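Local coordinates for protein CurF (Lyngbya majuscula, PDB 2Q35) that acts as a crotonase-family decarboxylase domain (ECH2), a lyase involved in polyketide chain beta-branching, at residues V4-T7 / V13-I16; H37-V42 / K49-T54; V77-L82 / I225-F230. The protein carries 1 engineered substitution. All coordinates share one frame; numbering follows the deposited sequence.

Contact 1 (V4-T7 / V13-I16)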
loop_
_atom_site.group_PDB
_atom_site.type_symbol
_atom_site.label_atom_id
_atom_site.label_comp_id
_atom_site.label_asym_id
_atom_site.label_seq_id
_atom_site.Cartn_x
_atom_site.Cartn_y
_atom_site.Cartn_z
ATOM N N VAL A 4 -33.502 11.250 3.221
ATOM C CA VAL A 4 -32.612 10.535 2.283
ATOM C C VAL A 4 -33.438 10.237 1.045
ATOM O O VAL A 4 -34.533 9.669 1.154
ATOM C CB VAL A 4 -32.009 9.216 2.862
ATOM C CG1 VAL A 4 -30.972 8.630 1.891
ATOM C CG2 VAL A 4 -31.366 9.464 4.230
ATOM N N GLN A 5 -32.940 10.686 -0.112
ATOM C CA GLN A 5 -33.674 10.617 -1.375
ATOM C C GLN A 5 -32.857 9.949 -2.463
ATOM O O GLN A 5 -31.653 10.209 -2.619
ATOM C CB GLN A 5 -34.076 12.025 -1.842
ATOM C CG GLN A 5 -35.061 12.737 -0.891
ATOM C CD GLN A 5 -36.487 12.293 -1.115
ATOM O OE1 GLN A 5 -36.866 11.920 -2.234
ATOM N NE2 GLN A 5 -37.291 12.326 -0.057
ATOM N N LEU A 6 -33.544 9.126 -3.251
ATOM C CA LEU A 6 -32.933 8.417 -4.369
ATOM C C LEU A 6 -33.394 9.053 -5.671
ATOM O O LEU A 6 -34.608 9.260 -5.882
ATOM C CB LEU A 6 -33.336 6.934 -4.316
ATOM C CG LEU A 6 -32.989 6.050 -5.504
ATOM C CD1 LEU A 6 -31.539 5.780 -5.541
ATOM C CD2 LEU A 6 -33.729 4.733 -5.348
ATOM N N THR A 7 -32.428 9.415 -6.518
ATOM C CA THR A 7 -32.732 9.913 -7.855
ATOM C C THR A 7 -31.966 9.142 -8.932
ATOM O O THR A 7 -30.881 8.589 -8.675
ATOM C CB THR A 7 -32.397 11.420 -7.994
ATOM O OG1 THR A 7 -31.041 11.646 -7.567
ATOM C CG2 THR A 7 -33.385 12.270 -7.156
ATOM N N VAL A 13 -27.102 4.541 -13.383
ATOM C CA VAL A 13 -26.433 5.234 -12.270
ATOM C C VAL A 13 -27.505 5.939 -11.439
ATOM O O VAL A 13 -28.393 6.643 -11.988
ATOM C CB VAL A 13 -25.389 6.280 -12.792
ATOM C CG1 VAL A 13 -24.674 6.953 -11.650
ATOM C CG2 VAL A 13 -24.360 5.596 -13.665
ATOM N N VAL A 14 -27.433 5.774 -10.127
ATOM C CA VAL A 14 -28.399 6.442 -9.228
ATOM C C VAL A 14 -27.688 7.196 -8.123
ATOM O O VAL A 14 -26.535 6.922 -7.828
ATOM C CB VAL A 14 -29.469 5.467 -8.652
ATOM C CG1 VAL A 14 -30.157 4.742 -9.777
ATOM C CG2 VAL A 14 -28.830 4.514 -7.676
ATOM N N GLN A 15 -28.369 8.178 -7.552
ATOM C CA GLN A 15 -27.783 8.970 -6.499
ATOM C C GLN A 15 -28.635 8.873 -5.246
ATOM O O GLN A 15 -29.852 9.065 -5.300
ATOM C CB GLN A 15 -27.647 10.436 -6.983
ATOM C CG GLN A 15 -26.961 11.366 -5.968
ATOM C CD GLN A 15 -26.839 12.795 -6.502
ATOM O OE1 GLN A 15 -26.471 12.979 -7.654
ATOM N NE2 GLN A 15 -27.195 13.792 -5.683
ATOM N N ILE A 16 -27.984 8.578 -4.114
ATOM C CA ILE A 16 -28.643 8.604 -2.798
ATOM C C ILE A 16 -28.071 9.788 -2.047
ATOM O O ILE A 16 -26.862 9.847 -1.806
ATOM C CB ILE A 16 -28.394 7.305 -2.017
ATOM C CG1 ILE A 16 -29.090 6.126 -2.733
ATOM C CG2 ILE A 16 -28.891 7.443 -0.572
ATOM C CD1 ILE A 16 -28.841 4.694 -2.093
#
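Val4 CG1 presses against Ile16 CG2 at 3.4 Å, tighter than usual for two methyls. The two methyls meet because each stands anti to its own main-chain N, Val4 CG1 at chi1 -173°. Leu6 meets the other branch of Ile16: its CD1 lies 3.7 Å from Ile16 CG1 and equally 3.7 Å from Val14 CG2, so one methyl spans two side chains of the facing strand. Leu6 and Ile16 form a non-hydrogen-bonded pair of an antiparallel beta hairpin made of strands 4-10 and 13-18, at the edge of the six-stranded sheet of this crotonase fold. The next pair, Thr7 with Gln15, is hydrogen-bonded: Thr7 N to Gln15 O at 2.9 Å and Gln15 N to Thr7 O at 2.8 Å. Val4, Leu6 and Ile16 face helix 29-44, touching Cys38 and Val41 there. On the reverse face Thr7 and Gln15 run side by side, with Thr7 OG1 3.7 Å from Gln15 CB. Gln15 then stretches away fully extended (chi2 179°), and its amide is held at both ends, OE1 by Gln186 NE2 and NE2 by Thr17 OG1.

Contact 2 (H37-V42 / K49-T54)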
loop_
_atom_site.group_PDB
_atom_site.type_symbol
_atom_site.label_atom_id
_atom_site.label_comp_id
_atom_site.label_asym_id
_atom_site.label_seq_id
_atom_site.Cartn_x
_atom_site.Cartn_y
_atom_site.Cartn_z
ATOM N N HIS A 37 -33.969 2.372 3.680
ATOM C CA HIS A 37 -34.993 2.418 2.657
ATOM C C HIS A 37 -34.428 2.604 1.261
ATOM O O HIS A 37 -34.760 1.878 0.331
ATOM C CB HIS A 37 -36.016 3.512 2.945
ATOM C CG HIS A 37 -37.053 3.625 1.877
ATOM N ND1 HIS A 37 -38.025 2.662 1.666
ATOM C CD2 HIS A 37 -37.225 4.551 0.905
ATOM C CE1 HIS A 37 -38.777 3.019 0.640
ATOM N NE2 HIS A 37 -38.312 4.159 0.157
ATOM N N CYS A 38 -33.564 3.590 1.089
ATOM C CA CYS A 38 -33.078 3.828 -0.267
ATOM C C CYS A 38 -32.235 2.674 -0.801
ATOM O O CYS A 38 -32.349 2.334 -1.973
ATOM C CB CYS A 38 -32.310 5.128 -0.355
ATOM S SG CYS A 38 -33.397 6.585 -0.210
ATOM N N PHE A 39 -31.437 2.042 0.067
ATOM C CA PHE A 39 -30.666 0.865 -0.375
ATOM C C PHE A 39 -31.557 -0.351 -0.672
ATOM O O PHE A 39 -31.226 -1.136 -1.560
ATOM C CB PHE A 39 -29.520 0.534 0.577
ATOM C CG PHE A 39 -28.281 1.365 0.314
ATOM C CD1 PHE A 39 -27.432 1.043 -0.746
ATOM C CD2 PHE A 39 -27.947 2.440 1.129
ATOM C CE1 PHE A 39 -26.259 1.807 -1.018
ATOM C CE2 PHE A 39 -26.787 3.217 0.866
ATOM C CZ PHE A 39 -25.943 2.897 -0.201
ATOM N N SER A 40 -32.698 -0.457 0.018
ATOM C CA SER A 40 -33.735 -1.455 -0.311
ATOM C C SER A 40 -34.292 -1.210 -1.707
ATOM O O SER A 40 -34.398 -2.106 -2.529
ATOM C CB SER A 40 -34.888 -1.422 0.698
ATOM O OG SER A 40 -35.901 -2.359 0.332
ATOM N N VAL A 41 -34.642 0.038 -1.988
ATOM C CA VAL A 41 -35.124 0.391 -3.321
ATOM C C VAL A 41 -34.091 0.025 -4.396
ATOM O O VAL A 41 -34.440 -0.553 -5.435
ATOM C CB VAL A 41 -35.517 1.884 -3.367
ATOM C CG1 VAL A 41 -35.835 2.332 -4.799
ATOM C CG2 VAL A 41 -36.732 2.088 -2.496
ATOM N N VAL A 42 -32.826 0.348 -4.142
ATOM C CA VAL A 42 -31.751 -0.019 -5.068
ATOM C C VAL A 42 -31.713 -1.533 -5.279
ATOM O O VAL A 42 -31.667 -2.001 -6.417
ATOM C CB VAL A 42 -30.403 0.487 -4.548
ATOM C CG1 VAL A 42 -29.237 -0.121 -5.342
ATOM C CG2 VAL A 42 -30.384 2.017 -4.688
ATOM N N LYS A 49 -27.064 0.010 -11.624
ATOM C CA LYS A 49 -25.721 -0.546 -11.744
ATOM C C LYS A 49 -24.671 0.118 -10.851
ATOM O O LYS A 49 -23.661 -0.512 -10.527
ATOM C CB LYS A 49 -25.199 -0.475 -13.200
ATOM C CG LYS A 49 -25.972 -1.266 -14.214
ATOM C CD LYS A 49 -25.260 -1.027 -15.528
ATOM C CE LYS A 49 -25.731 -1.906 -16.628
ATOM N NZ LYS A 49 -25.020 -1.521 -17.860
ATOM N N VAL A 50 -24.855 1.410 -10.546
ATOM C CA VAL A 50 -23.863 2.180 -9.732
ATOM C C VAL A 50 -24.634 3.094 -8.809
ATOM O O VAL A 50 -25.598 3.734 -9.240
ATOM C CB VAL A 50 -22.887 3.034 -10.623
ATOM C CG1 VAL A 50 -21.858 3.758 -9.757
ATOM C CG2 VAL A 50 -22.160 2.179 -11.658
ATOM N N VAL A 51 -24.248 3.135 -7.534
ATOM C CA VAL A 51 -24.847 4.068 -6.577
ATOM C C VAL A 51 -23.835 5.188 -6.262
ATOM O O VAL A 51 -22.668 4.895 -5.976
ATOM C CB VAL A 51 -25.152 3.353 -5.260
ATOM C CG1 VAL A 51 -25.550 4.382 -4.192
ATOM C CG2 VAL A 51 -26.244 2.313 -5.452
ATOM N N ILE A 52 -24.263 6.449 -6.354
ATOM C CA ILE A 52 -23.468 7.559 -5.857
ATOM C C ILE A 52 -24.084 8.009 -4.546
ATOM O O ILE A 52 -25.248 8.456 -4.518
ATOM C CB ILE A 52 -23.453 8.713 -6.896
ATOM C CG1 ILE A 52 -22.798 8.185 -8.189
ATOM C CG2 ILE A 52 -22.647 9.931 -6.355
ATOM C CD1 ILE A 52 -22.749 9.177 -9.297
ATOM N N LEU A 53 -23.324 7.885 -3.464
ATOM C CA LEU A 53 -23.791 8.329 -2.145
ATOM C C LEU A 53 -23.201 9.700 -1.824
ATOM O O LEU A 53 -21.996 9.889 -1.869
ATOM C CB LEU A 53 -23.350 7.322 -1.081
ATOM C CG LEU A 53 -23.710 7.610 0.379
ATOM C CD1 LEU A 53 -25.225 7.722 0.620
ATOM C CD2 LEU A 53 -23.087 6.537 1.316
ATOM N N THR A 54 -24.051 10.646 -1.458
ATOM C CA THR A 54 -23.555 12.012 -1.239
ATOM C C THR A 54 -24.363 12.694 -0.127
ATOM O O THR A 54 -25.400 12.178 0.325
ATOM C CB THR A 54 -23.538 12.808 -2.564
ATOM O OG1 THR A 54 -22.654 13.936 -2.444
ATOM C CG2 THR A 54 -24.944 13.283 -2.975
#
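Lys49 NZ is gripped by two carbonyl oxygens, those of Ala193 and Ser195, at the start of the segment whose Val51 meets Phe39 and Val42 of helix 29-44. The meeting itself is wholly apolar and buried, and Val51 carries it with both of its methyls, one for each helix residue. Val51 CG1 lies 4.1 Å from Phe39 CE1, approaching the ring at a slant. Val51 CG2 lies 3.9 Å from Val42 CG1. The methyls can divide the work because Val51 places CG1 anti to its main-chain N (chi1 170°) and CG2 anti to its carbonyl carbon, so that they fan out from CB toward two different residues of the helix. Val42 has the same rotamer, with CG1 opposite its own N (chi1 169°), and offers that methyl to the strand. Phe39 is three residues earlier and reaches the strand with the far part of its ring. Within the helix, Val42 N donates to Cys38 O at 3.0 Å, part of the helix's own i to i+4 bonding. Strands 13-18 and 50-54 lie parallel and adjacent, and helix 29-44 is the crossover of this beta-alpha-beta unit, packed on the sheet here through Val51. Ile91 touches both Val42 and Val51, Cys89 packs on Phe39, and Val51 shares main-chain hydrogen bonds with Pro92 and with Ile94 of strand 93-97. The other face of strand 50-54, carrying Val50 and Ile52, is packed against helix 178-192, so the strand is sandwiched between helix 29-44 and helix 178-192.

Contact 3 (V77-L82 / I225-F230)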
loop_
_atom_site.group_PDB
_atom_site.type_symbol
_atom_site.label_atom_id
_atom_site.label_comp_id
_atom_site.label_asym_id
_atom_site.label_seq_id
_atom_site.Cartn_x
_atom_site.Cartn_y
_atom_site.Cartn_z
ATOM N N VAL A 77 -27.245 4.324 25.455
ATOM C CA VAL A 77 -27.285 3.764 24.102
ATOM C C VAL A 77 -26.044 2.906 23.839
ATOM O O VAL A 77 -25.050 3.016 24.558
ATOM C CB VAL A 77 -27.351 4.887 23.030
ATOM C CG1 VAL A 77 -28.763 5.459 22.919
ATOM C CG2 VAL A 77 -26.325 5.988 23.333
ATOM N N GLU A 78 -26.113 2.056 22.810
ATOM C CA GLU A 78 -24.974 1.247 22.362
ATOM C C GLU A 78 -24.435 1.800 21.038
ATOM O O GLU A 78 -25.055 2.674 20.442
ATOM C CB GLU A 78 -25.386 -0.215 22.174
ATOM C CG GLU A 78 -25.988 -0.890 23.407
ATOM C CD GLU A 78 -26.669 -2.212 23.072
ATOM O OE1 GLU A 78 -26.086 -3.002 22.295
ATOM O OE2 GLU A 78 -27.783 -2.467 23.589
ATOM N N VAL A 79 -23.309 1.252 20.574
ATOM C CA VAL A 79 -22.611 1.714 19.355
ATOM C C VAL A 79 -23.378 1.486 18.044
ATOM O O VAL A 79 -23.754 0.361 17.730
ATOM C CB VAL A 79 -21.218 1.031 19.240
ATOM C CG1 VAL A 79 -20.541 1.386 17.933
ATOM C CG2 VAL A 79 -20.340 1.403 20.413
ATOM N N LEU A 80 -23.560 2.551 17.266
ATOM C CA LEU A 80 -24.201 2.475 15.952
ATOM C C LEU A 80 -23.249 1.809 14.958
ATOM O O LEU A 80 -22.056 2.121 14.934
ATOM C CB LEU A 80 -24.518 3.895 15.442
ATOM C CG LEU A 80 -25.524 4.766 16.211
ATOM C CD1 LEU A 80 -24.997 6.204 16.360
ATOM C CD2 LEU A 80 -26.889 4.756 15.546
ATOM N N ASP A 81 -23.773 0.929 14.112
ATOM C CA ASP A 81 -22.945 0.277 13.101
ATOM C C ASP A 81 -23.697 0.219 11.777
ATOM O O ASP A 81 -24.539 -0.656 11.588
ATOM C CB ASP A 81 -22.580 -1.142 13.564
ATOM C CG ASP A 81 -21.686 -1.893 12.571
ATOM O OD1 ASP A 81 -21.292 -1.343 11.518
ATOM O OD2 ASP A 81 -21.381 -3.070 12.860
ATOM N N LEU A 82 -23.383 1.141 10.872
ATOM C CA LEU A 82 -24.021 1.208 9.545
ATOM C C LEU A 82 -23.265 0.445 8.464
ATOM O O LEU A 82 -23.613 0.521 7.273
ATOM C CB LEU A 82 -24.178 2.680 9.110
ATOM C CG LEU A 82 -25.338 3.480 9.709
ATOM C CD1 LEU A 82 -25.285 3.586 11.232
ATOM C CD2 LEU A 82 -25.366 4.891 9.056
ATOM N N ILE A 225 -12.245 -3.162 22.700
ATOM C CA ILE A 225 -11.236 -2.220 23.213
ATOM C C ILE A 225 -11.941 -0.890 23.473
ATOM O O ILE A 225 -11.674 -0.199 24.471
ATOM C CB ILE A 225 -10.076 -2.042 22.182
ATOM C CG1 ILE A 225 -9.366 -3.379 21.952
ATOM C CG2 ILE A 225 -9.075 -0.951 22.635
ATOM C CD1 ILE A 225 -8.600 -3.442 20.630
ATOM N N HIS A 226 -12.861 -0.542 22.576
ATOM C CA HIS A 226 -13.631 0.678 22.734
ATOM C C HIS A 226 -14.401 0.692 24.032
ATOM O O HIS A 226 -14.430 1.696 24.733
ATOM C CB HIS A 226 -14.569 0.890 21.550
ATOM C CG HIS A 226 -15.502 2.043 21.724
ATOM N ND1 HIS A 226 -15.175 3.328 21.343
ATOM C CD2 HIS A 226 -16.765 2.101 22.212
ATOM C CE1 HIS A 226 -16.187 4.134 21.618
ATOM N NE2 HIS A 226 -17.162 3.415 22.146
ATOM N N GLN A 227 -15.017 -0.433 24.374
ATOM C CA GLN A 227 -15.767 -0.493 25.616
ATOM C C GLN A 227 -14.900 -0.203 26.846
ATOM O O GLN A 227 -15.381 0.386 27.814
ATOM C CB GLN A 227 -16.493 -1.829 25.725
ATOM C CG GLN A 227 -17.667 -1.935 24.743
ATOM C CD GLN A 227 -18.800 -0.969 25.072
ATOM O OE1 GLN A 227 -19.052 -0.001 24.338
ATOM N NE2 GLN A 227 -19.479 -1.217 26.191
ATOM N N VAL A 228 -13.629 -0.607 26.813
ATOM C CA VAL A 228 -12.738 -0.342 27.940
ATOM C C VAL A 228 -12.330 1.132 27.951
ATOM O O VAL A 228 -12.406 1.796 28.986
ATOM C CB VAL A 228 -11.481 -1.231 27.894
ATOM C CG1 VAL A 228 -10.477 -0.830 28.973
ATOM C CG2 VAL A 228 -11.880 -2.666 28.065
ATOM N N THR A 229 -11.881 1.628 26.800
ATOM C CA THR A 229 -11.309 2.985 26.770
ATOM C C THR A 229 -12.351 4.101 26.848
ATOM O O THR A 229 -12.037 5.216 27.312
ATOM C CB THR A 229 -10.384 3.198 25.557
ATOM O OG1 THR A 229 -11.147 3.122 24.348
ATOM C CG2 THR A 229 -9.261 2.176 25.533
ATOM N N PHE A 230 -13.565 3.816 26.378
ATOM C CA PHE A 230 -14.676 4.784 26.449
ATOM C C PHE A 230 -15.157 4.942 27.880
ATOM O O PHE A 230 -15.526 6.048 28.315
ATOM C CB PHE A 230 -15.833 4.369 25.537
ATOM C CG PHE A 230 -16.971 5.356 25.504
ATOM C CD1 PHE A 230 -16.967 6.413 24.599
ATOM C CD2 PHE A 230 -18.047 5.214 26.358
ATOM C CE1 PHE A 230 -18.022 7.329 24.571
ATOM C CE2 PHE A 230 -19.112 6.115 26.347
ATOM C CZ PHE A 230 -19.099 7.174 25.444
#
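Val79 CG2 lies 4.1 Å from both CD2 and NE2 of His226, and the methyl comes in at a slant to the ring. It is the Val79 methyl anti to the carbonyl carbon, with CG1 opposite the main-chain N (chi1 175°), that faces the helix. Gln227 adds a looser flank, its OE1 4.4 Å from Val79 CG2. In the next shell the imidazole is held by both nitrogens, ND1 at Thr133 O and NE2 at Lys72 NZ, which limits its rotation. Phe230 CB lies 3.8 Å above one face of the His226 ring, toward its rim, and Phe132 meets that ring with its plane at about 90°. The ring of Phe230 in turn makes a cation-pi contact with Lys72, so a single lysine ties together two side chains of one helical turn. A glycerol, probably from the crystallisation liquor, sits about 3 Å from the His226 side chain. This is loop-on-helix packing: the loop 77-82 connects helix 66-73 to helix 83-87 and lies along the C-terminal part of the long helix 197-230, where Val79 also touches Leu223 and Asp81 touches Ile219. The same helix meets a second subunit of the three-chain assembly, Ile225 packing on His206 and Thr229 on Ser199 of that neighbouring subunit.

In the fold
Contacts 1 and 2 form one continuous piece of the fold, their centres about 6 Å apart. Strand 13-18 belongs to the hairpin and pairs with strand 50-54, with Val14 O 2.7 Å from Ile52 N and Ile16 N 2.8 Å from Ile52 O, so the two contacts share one sheet. Contact 3 is remote: its centre is about 30 Å from that of contact 1 and about 27 Å from that of contact 2, and nearest atoms stay about 9 Å and 8 Å away. Leu82 of contact 3 still reaches helix 29-44, the helix of contact 2, touching Val32 and Leu35. Contacts 1 and 3 lie on opposite sides of the chain's centre.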